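Local atomic coordinates of R.MvaI (Kocuria varians, PDB entry 2OA9), a protein that cleaves DNA as a monomeric restriction endonuclease that recognises its target sequence asymmetrically, and binds metal ions. Residues Ile207-Ala215 with Lys224-Phe232; Ser151-Leu159 with Asp192-Arg200. All coordinates share one frame; numbering follows the deposited sequence.

Contact 1: Ile207-Ala215 with Lys224-Phe232; sequences IKVDIRIGA and KTHDHGTAF. With CD (cadmium ion), chain L; CD (cadmium ion), chain F.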
loop_
_atom_site.group_PDB
_atom_site.type_symbol
_atom_site.label_atom_id
_atom_site.label_comp_id
_atom_site.label_asym_id
_atom_site.label_seq_id
_atom_site.Cartn_x
_atom_site.Cartn_y
_atom_site.Cartn_z
ATOM N N ILE A 207 -7.774 -5.770 0.700
ATOM C CA ILE A 207 -6.683 -5.274 -0.175
ATOM C C ILE A 207 -7.229 -5.243 -1.575
ATOM O O ILE A 207 -7.832 -6.188 -2.027
ATOM C CB ILE A 207 -5.427 -6.147 -0.042
ATOM C CG1 ILE A 207 -4.969 -6.195 1.431
ATOM C CG2 ILE A 207 -4.291 -5.724 -0.980
ATOM C CD1 ILE A 207 -3.663 -6.930 1.682
ATOM N N LYS A 208 -7.024 -4.136 -2.274
ATOM C CA LYS A 208 -7.649 -3.946 -3.567
ATOM C C LYS A 208 -6.572 -3.915 -4.611
ATOM O O LYS A 208 -5.458 -3.532 -4.343
ATOM C CB LYS A 208 -8.380 -2.600 -3.614
ATOM C CG LYS A 208 -9.448 -2.393 -2.545
ATOM C CD LYS A 208 -10.335 -3.579 -2.386
ATOM C CE LYS A 208 -11.536 -3.280 -1.478
ATOM N NZ LYS A 208 -12.583 -4.310 -1.651
ATOM N N VAL A 209 -6.944 -4.292 -5.827
ATOM C CA VAL A 209 -6.066 -4.271 -6.997
ATOM C C VAL A 209 -6.653 -3.201 -7.926
ATOM O O VAL A 209 -7.729 -3.386 -8.494
ATOM C CB VAL A 209 -6.073 -5.662 -7.637
ATOM C CG1 VAL A 209 -5.241 -5.699 -8.870
ATOM C CG2 VAL A 209 -5.565 -6.716 -6.618
ATOM N N ASP A 210 -5.963 -2.074 -8.020
ATOM C CA ASP A 210 -6.418 -0.894 -8.774
ATOM C C ASP A 210 -5.775 -0.891 -10.160
ATOM O O ASP A 210 -4.600 -0.566 -10.315
ATOM C CB ASP A 210 -6.013 0.365 -7.977
ATOM C CG ASP A 210 -6.634 1.621 -8.446
ATOM O OD1 ASP A 210 -6.662 1.864 -9.654
ATOM O OD2 ASP A 210 -7.027 2.505 -7.644
ATOM N N ILE A 211 -6.530 -1.341 -11.134
ATOM C CA ILE A 211 -6.073 -1.402 -12.537
ATOM C C ILE A 211 -6.298 -0.033 -13.128
ATOM O O ILE A 211 -7.415 0.469 -13.127
ATOM C CB ILE A 211 -6.855 -2.457 -13.270
ATOM C CG1 ILE A 211 -6.638 -3.809 -12.608
ATOM C CG2 ILE A 211 -6.489 -2.446 -14.770
ATOM C CD1 ILE A 211 -7.541 -4.907 -13.163
ATOM N N ARG A 212 -5.240 0.571 -13.655
ATOM C CA ARG A 212 -5.309 1.927 -14.227
ATOM C C ARG A 212 -4.457 1.927 -15.473
ATOM O O ARG A 212 -3.301 2.380 -15.486
ATOM C CB ARG A 212 -4.866 2.956 -13.188
ATOM C CG ARG A 212 -5.046 4.398 -13.569
ATOM C CD ARG A 212 -4.189 5.332 -12.723
ATOM N NE ARG A 212 -4.961 6.201 -11.837
ATOM C CZ ARG A 212 -5.197 7.506 -12.035
ATOM N NH1 ARG A 212 -4.782 8.160 -13.119
ATOM N NH2 ARG A 212 -5.886 8.171 -11.122
ATOM N N ILE A 213 -5.030 1.405 -16.536
ATOM C CA ILE A 213 -4.328 1.246 -17.792
ATOM C C ILE A 213 -4.873 2.278 -18.788
ATOM O O ILE A 213 -6.023 2.191 -19.241
ATOM C CB ILE A 213 -4.520 -0.127 -18.375
ATOM C CG1 ILE A 213 -4.307 -1.209 -17.342
ATOM C CG2 ILE A 213 -3.542 -0.311 -19.542
ATOM C CD1 ILE A 213 -4.688 -2.592 -17.779
ATOM N N GLY A 214 -4.036 3.220 -19.145
ATOM C CA GLY A 214 -4.423 4.253 -20.070
ATOM C C GLY A 214 -3.823 4.050 -21.437
ATOM O O GLY A 214 -3.243 3.026 -21.755
ATOM N N ALA A 215 -3.979 5.085 -22.243
ATOM C CA ALA A 215 -3.417 5.143 -23.580
ATOM C C ALA A 215 -2.863 6.537 -23.863
ATOM O O ALA A 215 -3.488 7.549 -23.537
ATOM C CB ALA A 215 -4.493 4.771 -24.638
ATOM N N LYS A 224 -1.100 3.891 -27.868
ATOM C CA LYS A 224 -0.461 2.743 -27.223
ATOM C C LYS A 224 -0.594 2.802 -25.723
ATOM O O LYS A 224 -0.881 3.848 -25.139
ATOM C CB LYS A 224 1.012 2.706 -27.556
ATOM C CG LYS A 224 1.279 2.577 -29.060
ATOM C CD LYS A 224 2.349 1.531 -29.378
ATOM C CE LYS A 224 2.650 1.500 -30.882
ATOM N NZ LYS A 224 4.076 1.843 -31.209
ATOM N N THR A 225 -0.353 1.665 -25.056
ATOM C CA THR A 225 -0.584 1.551 -23.622
ATOM C C THR A 225 0.263 2.500 -22.755
ATOM O O THR A 225 1.470 2.612 -22.928
ATOM C CB THR A 225 -0.333 0.105 -23.230
ATOM O OG1 THR A 225 -1.234 -0.723 -23.980
ATOM C CG2 THR A 225 -0.628 -0.160 -21.767
ATOM N N HIS A 226 -0.416 3.183 -21.840
ATOM C CA HIS A 226 0.234 4.048 -20.867
ATOM C C HIS A 226 -0.183 3.532 -19.498
ATOM O O HIS A 226 -1.301 3.725 -19.063
ATOM C CB HIS A 226 -0.212 5.497 -21.091
ATOM C CG HIS A 226 0.368 6.474 -20.116
ATOM N ND1 HIS A 226 -0.199 7.711 -19.903
ATOM C CD2 HIS A 226 1.485 6.428 -19.342
ATOM C CE1 HIS A 226 0.511 8.365 -18.994
ATOM N NE2 HIS A 226 1.536 7.606 -18.634
ATOM N N ASP A 227 0.723 2.863 -18.808
ATOM C CA ASP A 227 0.379 2.165 -17.575
ATOM C C ASP A 227 1.556 2.282 -16.614
ATOM O O ASP A 227 2.657 1.930 -16.992
ATOM C CB ASP A 227 0.146 0.698 -17.949
ATOM C CG ASP A 227 -0.203 -0.213 -16.746
ATOM O OD1 ASP A 227 -0.624 0.265 -15.700
ATOM O OD2 ASP A 227 -0.066 -1.453 -16.797
ATOM N N HIS A 228 1.337 2.769 -15.393
ATOM C CA HIS A 228 2.418 2.853 -14.395
ATOM C C HIS A 228 2.467 1.628 -13.468
ATOM O O HIS A 228 3.319 1.561 -12.575
ATOM C CB HIS A 228 2.351 4.199 -13.636
ATOM C CG HIS A 228 2.607 5.391 -14.517
ATOM N ND1 HIS A 228 1.788 6.502 -14.544
ATOM C CD2 HIS A 228 3.576 5.621 -15.435
ATOM C CE1 HIS A 228 2.247 7.367 -15.432
ATOM N NE2 HIS A 228 3.335 6.860 -15.985
ATOM N N GLY A 229 1.592 0.650 -13.711
ATOM C CA GLY A 229 1.558 -0.580 -12.946
ATOM C C GLY A 229 0.273 -0.648 -12.146
ATOM O O GLY A 229 -0.145 0.297 -11.525
ATOM N N THR A 230 -0.301 -1.823 -12.119
ATOM C CA THR A 230 -1.469 -2.083 -11.289
ATOM C C THR A 230 -1.105 -1.931 -9.807
ATOM O O THR A 230 -0.101 -2.474 -9.359
ATOM C CB THR A 230 -1.937 -3.493 -11.589
ATOM O OG1 THR A 230 -2.390 -3.495 -12.968
ATOM C CG2 THR A 230 -3.101 -3.912 -10.730
ATOM N N ALA A 231 -1.889 -1.180 -9.073
ATOM C CA ALA A 231 -1.508 -0.792 -7.717
ATOM C C ALA A 231 -2.224 -1.730 -6.722
ATOM O O ALA A 231 -3.423 -1.935 -6.813
ATOM C CB ALA A 231 -1.847 0.645 -7.450
ATOM N N PHE A 232 -1.481 -2.197 -5.720
ATOM C CA PHE A 232 -2.001 -3.033 -4.660
ATOM C C PHE A 232 -2.149 -2.146 -3.462
ATOM O O PHE A 232 -1.167 -1.579 -2.995
ATOM C CB PHE A 232 -1.078 -4.241 -4.411
ATOM C CG PHE A 232 -1.120 -5.256 -5.509
ATOM C CD1 PHE A 232 -0.617 -4.992 -6.760
ATOM C CD2 PHE A 232 -1.690 -6.489 -5.300
ATOM C CE1 PHE A 232 -0.706 -5.924 -7.759
ATOM C CE2 PHE A 232 -1.748 -7.448 -6.292
ATOM C CZ PHE A 232 -1.265 -7.155 -7.528
HETATM CD CD CD L . 3.449 8.368 -17.578
HETATM CD CD CD F . -7.680 3.916 -9.326
HETATM O O HOH W 1 -2.698 -0.696 -14.093
HETATM O O HOH W 2 -1.165 3.445 -14.296
HETATM O O HOH W 3 -5.648 5.053 -9.044
HETATM O O HOH W 4 -9.606 2.567 -9.613
HETATM O O HOH W 5 -8.659 5.388 -7.963
#
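V209 through A215 pairs with T225 through F232 as an antiparallel beta hairpin, forming the central and the second strand of a five-stranded antiparallel sheet; strand 69-74 flanks 225-235, and strand 100-106 lies on the other side of 207-215. At one end D210 and A231 form a hydrogen-bonded pair, with D210 N 2.8 Å from A231 O. At the other, G214 and H226 bond reciprocally.

D210 to G214 is four steps along the chain, H226 to A231 five. The extra residue is taken up by a break at H228-T230, an interruption like those made by beta bulges, where direct pairing gives way to water. One water accepts from R212 N, donates to D227 OD1 at 2.8 Å and also bonds T230 OG1; another links R212 O to H228 N. D227 OD1 additionally receives G229 N (3.0 Å) in an Asx turn, the NH arriving from above the carboxylate plane, while OD2 is held by N84.

Side chains of V209, F232 and I213 share one face. With V209 CG1 anti to its amide nitrogen (chi1 178°), that methyl presses tightly on T230 CG2 at 3.4 Å, and CG2 lies beside F232 CE2 at 3.9 Å. F73 stacks on the F232 ring and W150 meets it edge-to-face.

D210 and H226, on the same face as A231, each bind a cadmium ion, the second shared with H228 of the break. D210 chelates its ion through both carboxylate oxygens, with H103 and three waters completing the shell; R233 bonds D210 OD2 as well. The other is clamped by H226 NE2 (2.3 Å) and H228 NE2 (2.2 Å), with Y216 stacked on the H226 ring.

Contact 2: Ser151-Leu159 with Asp192-Arg200; sequences SFDSLQNQL and DLTVQSLCR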
loop_
_atom_site.group_PDB
_atom_site.type_symbol
_atom_site.label_atom_id
_atom_site.label_comp_id
_atom_site.label_asym_id
_atom_site.label_seq_id
_atom_site.Cartn_x
_atom_site.Cartn_y
_atom_site.Cartn_z
ATOM N N SER A 151 2.333 -13.923 -10.544
ATOM C CA SER A 151 2.881 -14.997 -9.740
ATOM C C SER A 151 3.144 -14.592 -8.303
ATOM O O SER A 151 3.438 -13.420 -8.024
ATOM C CB SER A 151 4.212 -15.483 -10.354
ATOM O OG SER A 151 5.181 -14.449 -10.343
ATOM N N PHE A 152 3.074 -15.540 -7.378
ATOM C CA PHE A 152 3.420 -15.238 -5.996
ATOM C C PHE A 152 4.863 -14.722 -5.908
ATOM O O PHE A 152 5.141 -13.835 -5.125
ATOM C CB PHE A 152 3.315 -16.476 -5.087
ATOM C CG PHE A 152 1.912 -16.822 -4.581
ATOM C CD1 PHE A 152 1.756 -17.672 -3.491
ATOM C CD2 PHE A 152 0.779 -16.323 -5.183
ATOM C CE1 PHE A 152 0.499 -18.014 -3.026
ATOM C CE2 PHE A 152 -0.468 -16.682 -4.741
ATOM C CZ PHE A 152 -0.623 -17.512 -3.657
ATOM N N ASP A 153 5.780 -15.282 -6.698
ATOM C CA ASP A 153 7.181 -14.859 -6.617
ATOM C C ASP A 153 7.359 -13.406 -7.032
ATOM O O ASP A 153 8.156 -12.689 -6.438
ATOM C CB ASP A 153 8.074 -15.786 -7.471
ATOM C CG ASP A 153 8.262 -17.147 -6.826
ATOM O OD1 ASP A 153 8.853 -18.043 -7.468
ATOM O OD2 ASP A 153 7.840 -17.409 -5.676
ATOM N N SER A 154 6.604 -12.962 -8.028
ATOM C CA SER A 154 6.675 -11.581 -8.466
ATOM C C SER A 154 6.200 -10.652 -7.362
ATOM O O SER A 154 6.767 -9.586 -7.164
ATOM C CB SER A 154 5.902 -11.345 -9.760
ATOM O OG SER A 154 4.487 -11.312 -9.598
ATOM N N LEU A 155 5.139 -11.058 -6.681
ATOM C CA LEU A 155 4.565 -10.239 -5.624
ATOM C C LEU A 155 5.489 -10.212 -4.437
ATOM O O LEU A 155 5.671 -9.176 -3.822
ATOM C CB LEU A 155 3.172 -10.754 -5.228
ATOM C CG LEU A 155 2.147 -10.684 -6.362
ATOM C CD1 LEU A 155 0.872 -11.329 -5.857
ATOM C CD2 LEU A 155 1.903 -9.284 -6.895
ATOM N N GLN A 156 6.095 -11.352 -4.130
ATOM C CA GLN A 156 7.105 -11.433 -3.085
ATOM C C GLN A 156 8.288 -10.500 -3.347
ATOM O O GLN A 156 8.734 -9.795 -2.437
ATOM C CB GLN A 156 7.622 -12.855 -2.966
ATOM C CG GLN A 156 8.611 -13.024 -1.835
ATOM C CD GLN A 156 8.259 -14.208 -0.973
ATOM O OE1 GLN A 156 7.525 -14.063 -0.007
ATOM N NE2 GLN A 156 8.747 -15.396 -1.346
ATOM N N ASN A 157 8.739 -10.460 -4.598
ATOM C CA ASN A 157 9.833 -9.604 -5.001
ATOM C C ASN A 157 9.469 -8.127 -4.841
ATOM O O ASN A 157 10.291 -7.361 -4.382
ATOM C CB ASN A 157 10.251 -9.897 -6.454
ATOM C CG ASN A 157 11.292 -8.928 -6.963
ATOM O OD1 ASN A 157 11.034 -8.133 -7.868
ATOM N ND2 ASN A 157 12.496 -8.995 -6.377
ATOM N N GLN A 158 8.236 -7.745 -5.184
ATOM C CA GLN A 158 7.776 -6.382 -4.994
ATOM C C GLN A 158 7.764 -5.987 -3.535
ATOM O O GLN A 158 8.197 -4.875 -3.153
ATOM C CB GLN A 158 6.363 -6.228 -5.554
ATOM C CG GLN A 158 6.334 -6.211 -7.034
ATOM C CD GLN A 158 7.132 -5.059 -7.574
ATOM O OE1 GLN A 158 6.794 -3.900 -7.327
ATOM N NE2 GLN A 158 8.241 -5.367 -8.255
ATOM N N LEU A 159 7.288 -6.901 -2.704
ATOM C CA LEU A 159 7.236 -6.656 -1.266
ATOM C C LEU A 159 8.655 -6.486 -0.701
ATOM O O LEU A 159 8.918 -5.524 0.015
ATOM C CB LEU A 159 6.489 -7.764 -0.529
ATOM C CG LEU A 159 4.976 -7.841 -0.750
ATOM C CD1 LEU A 159 4.503 -9.202 -0.292
ATOM C CD2 LEU A 159 4.191 -6.712 -0.048
ATOM N N ASP A 192 6.737 -5.706 8.254
ATOM C CA ASP A 192 6.714 -6.742 7.213
ATOM C C ASP A 192 5.305 -7.100 6.838
ATOM O O ASP A 192 4.368 -6.950 7.628
ATOM C CB ASP A 192 7.470 -8.003 7.620
ATOM C CG ASP A 192 7.775 -8.914 6.425
ATOM O OD1 ASP A 192 8.081 -8.391 5.314
ATOM O OD2 ASP A 192 7.692 -10.167 6.521
ATOM N N LEU A 193 5.163 -7.535 5.592
ATOM C CA LEU A 193 3.930 -8.156 5.096
ATOM C C LEU A 193 4.312 -9.291 4.174
ATOM O O LEU A 193 5.053 -9.062 3.224
ATOM C CB LEU A 193 3.074 -7.148 4.324
ATOM C CG LEU A 193 1.784 -7.650 3.663
ATOM C CD1 LEU A 193 0.786 -7.900 4.715
ATOM C CD2 LEU A 193 1.274 -6.581 2.676
ATOM N N THR A 194 3.796 -10.492 4.444
ATOM C CA THR A 194 4.096 -11.658 3.621
ATOM C C THR A 194 3.189 -11.720 2.400
ATOM O O THR A 194 2.099 -11.146 2.377
ATOM C CB THR A 194 3.903 -12.968 4.375
ATOM O OG1 THR A 194 2.543 -13.084 4.777
ATOM C CG2 THR A 194 4.727 -13.037 5.690
ATOM N N VAL A 195 3.631 -12.448 1.371
ATOM C CA VAL A 195 2.764 -12.664 0.228
ATOM C C VAL A 195 1.500 -13.429 0.618
ATOM O O VAL A 195 0.455 -13.168 0.087
ATOM C CB VAL A 195 3.517 -13.304 -0.983
ATOM C CG1 VAL A 195 3.947 -14.711 -0.673
ATOM C CG2 VAL A 195 2.650 -13.194 -2.241
ATOM N N GLN A 196 1.595 -14.367 1.544
ATOM C CA GLN A 196 0.424 -15.109 1.990
ATOM C C GLN A 196 -0.606 -14.193 2.642
ATOM O O GLN A 196 -1.802 -14.333 2.408
ATOM C CB GLN A 196 0.816 -16.221 2.961
ATOM C CG GLN A 196 1.490 -17.384 2.288
ATOM C CD GLN A 196 2.952 -17.101 1.962
ATOM O OE1 GLN A 196 3.585 -16.211 2.563
ATOM N NE2 GLN A 196 3.493 -17.855 1.007
ATOM N N SER A 197 -0.133 -13.236 3.439
ATOM C CA SER A 197 -1.041 -12.303 4.106
ATOM C C SER A 197 -1.645 -11.342 3.081
ATOM O O SER A 197 -2.817 -10.984 3.154
ATOM C CB SER A 197 -0.292 -11.504 5.159
ATOM O OG SER A 197 0.036 -12.265 6.280
ATOM N N LEU A 198 -0.833 -10.945 2.112
ATOM C CA LEU A 198 -1.314 -10.112 1.031
ATOM C C LEU A 198 -2.462 -10.770 0.323
ATOM O O LEU A 198 -3.480 -10.152 0.067
ATOM C CB LEU A 198 -0.182 -9.822 0.046
ATOM C CG LEU A 198 -0.558 -9.073 -1.228
ATOM C CD1 LEU A 198 -0.730 -7.622 -0.887
ATOM C CD2 LEU A 198 0.483 -9.231 -2.344
ATOM N N CYS A 199 -2.278 -12.038 -0.029
ATOM C CA CYS A 199 -3.299 -12.760 -0.749
ATOM C C CYS A 199 -4.535 -13.018 0.113
ATOM O O CYS A 199 -5.634 -12.933 -0.405
ATOM C CB CYS A 199 -2.738 -14.062 -1.272
ATOM S SG CYS A 199 -1.530 -13.827 -2.614
ATOM N N ARG A 200 -4.362 -13.302 1.403
ATOM C CA ARG A 200 -5.524 -13.415 2.291
ATOM C C ARG A 200 -6.298 -12.110 2.332
ATOM O O ARG A 200 -7.518 -12.075 2.272
ATOM C CB ARG A 200 -5.147 -13.813 3.729
ATOM C CG ARG A 200 -4.640 -15.219 3.892
ATOM C CD ARG A 200 -4.420 -15.571 5.398
ATOM N NE ARG A 200 -3.435 -14.724 6.109
ATOM C CZ ARG A 200 -3.690 -13.596 6.852
ATOM N NH1 ARG A 200 -4.897 -13.135 7.030
ATOM N NH2 ARG A 200 -2.708 -12.932 7.458
#
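V195, in the first turn of helix 195-204, is a knob set among F152, L155, Q156 and L159 of helix 152-162. Its CG2 methyl lies 3.9 Å from L155 CB and faces the F152 carbonyl oxygen. CG1 takes the crowded position between backbone N and carbonyl carbon (chi1 67°) and meets the amide end of Q156, whose chain, bent at chi2, brings OE1 to 3.7 Å from V195 CG1, the two side chains crossing at about a right angle.

L159 packs against the residues leading into helix 195-204. Its CD1 settles against the backbone, 3.6 Å from L193 O and 3.7 Å from V195 N, while CD2 meets L193 CD2 at 4.0 Å. A turn further back, the L155 and L198 side chains also cross roughly perpendicularly, CD1 against CD2. At the far end C199 SG makes a sulfur-aromatic contact with F152, 4.3 Å from the ring centroid and 34° off its normal, closest to CE2.

Both helices begin with capped ends. S151 OG accepts S154 N, and T194 OG1 accepts S197 N at 3.0 Å; each hydroxyl caps, and probably steadies, the first turn that presents F152 or V195. The short helical segments are steeply crossed, at 108°, with axes 10.2 Å apart. Beyond them, F73 of strand 69-74 packs on L155 and L159, and V132 and I125 close round F152 and C199; I125 belongs to a calcium site observed in this protein, though without calcium here.

The two segments share no hydrogen bond: cohesion comes from interlocking hydrocarbon and the polarisable sulfur beside the ring, so fit and the burial of apolar surface, rather than directional bonds, probably hold the helices together.

How the contacts relate
From the N terminus, helix 152-162 comes first. Contact 2 closes a 32-residue excursion through strands 166-176 and 179-192 of the mixed sheet; strand 58-61 of that sheet carries E58 and I59, calcium-binding in this protein and consistent with a PD-(D/E)XK core. The chain returns as helix 195-204 and runs directly into strand 207-215, where contact 1 closes a hairpin loop of eight residues. The contacts therefore neither nest nor cross but follow in series. They also meet in space: I207 CD1 lies 3.6 Å from L198 O, and F232 CZ lies 3.9 Å from L155 CD2, so the helix pair rests on one end of the five-stranded antiparallel sheet.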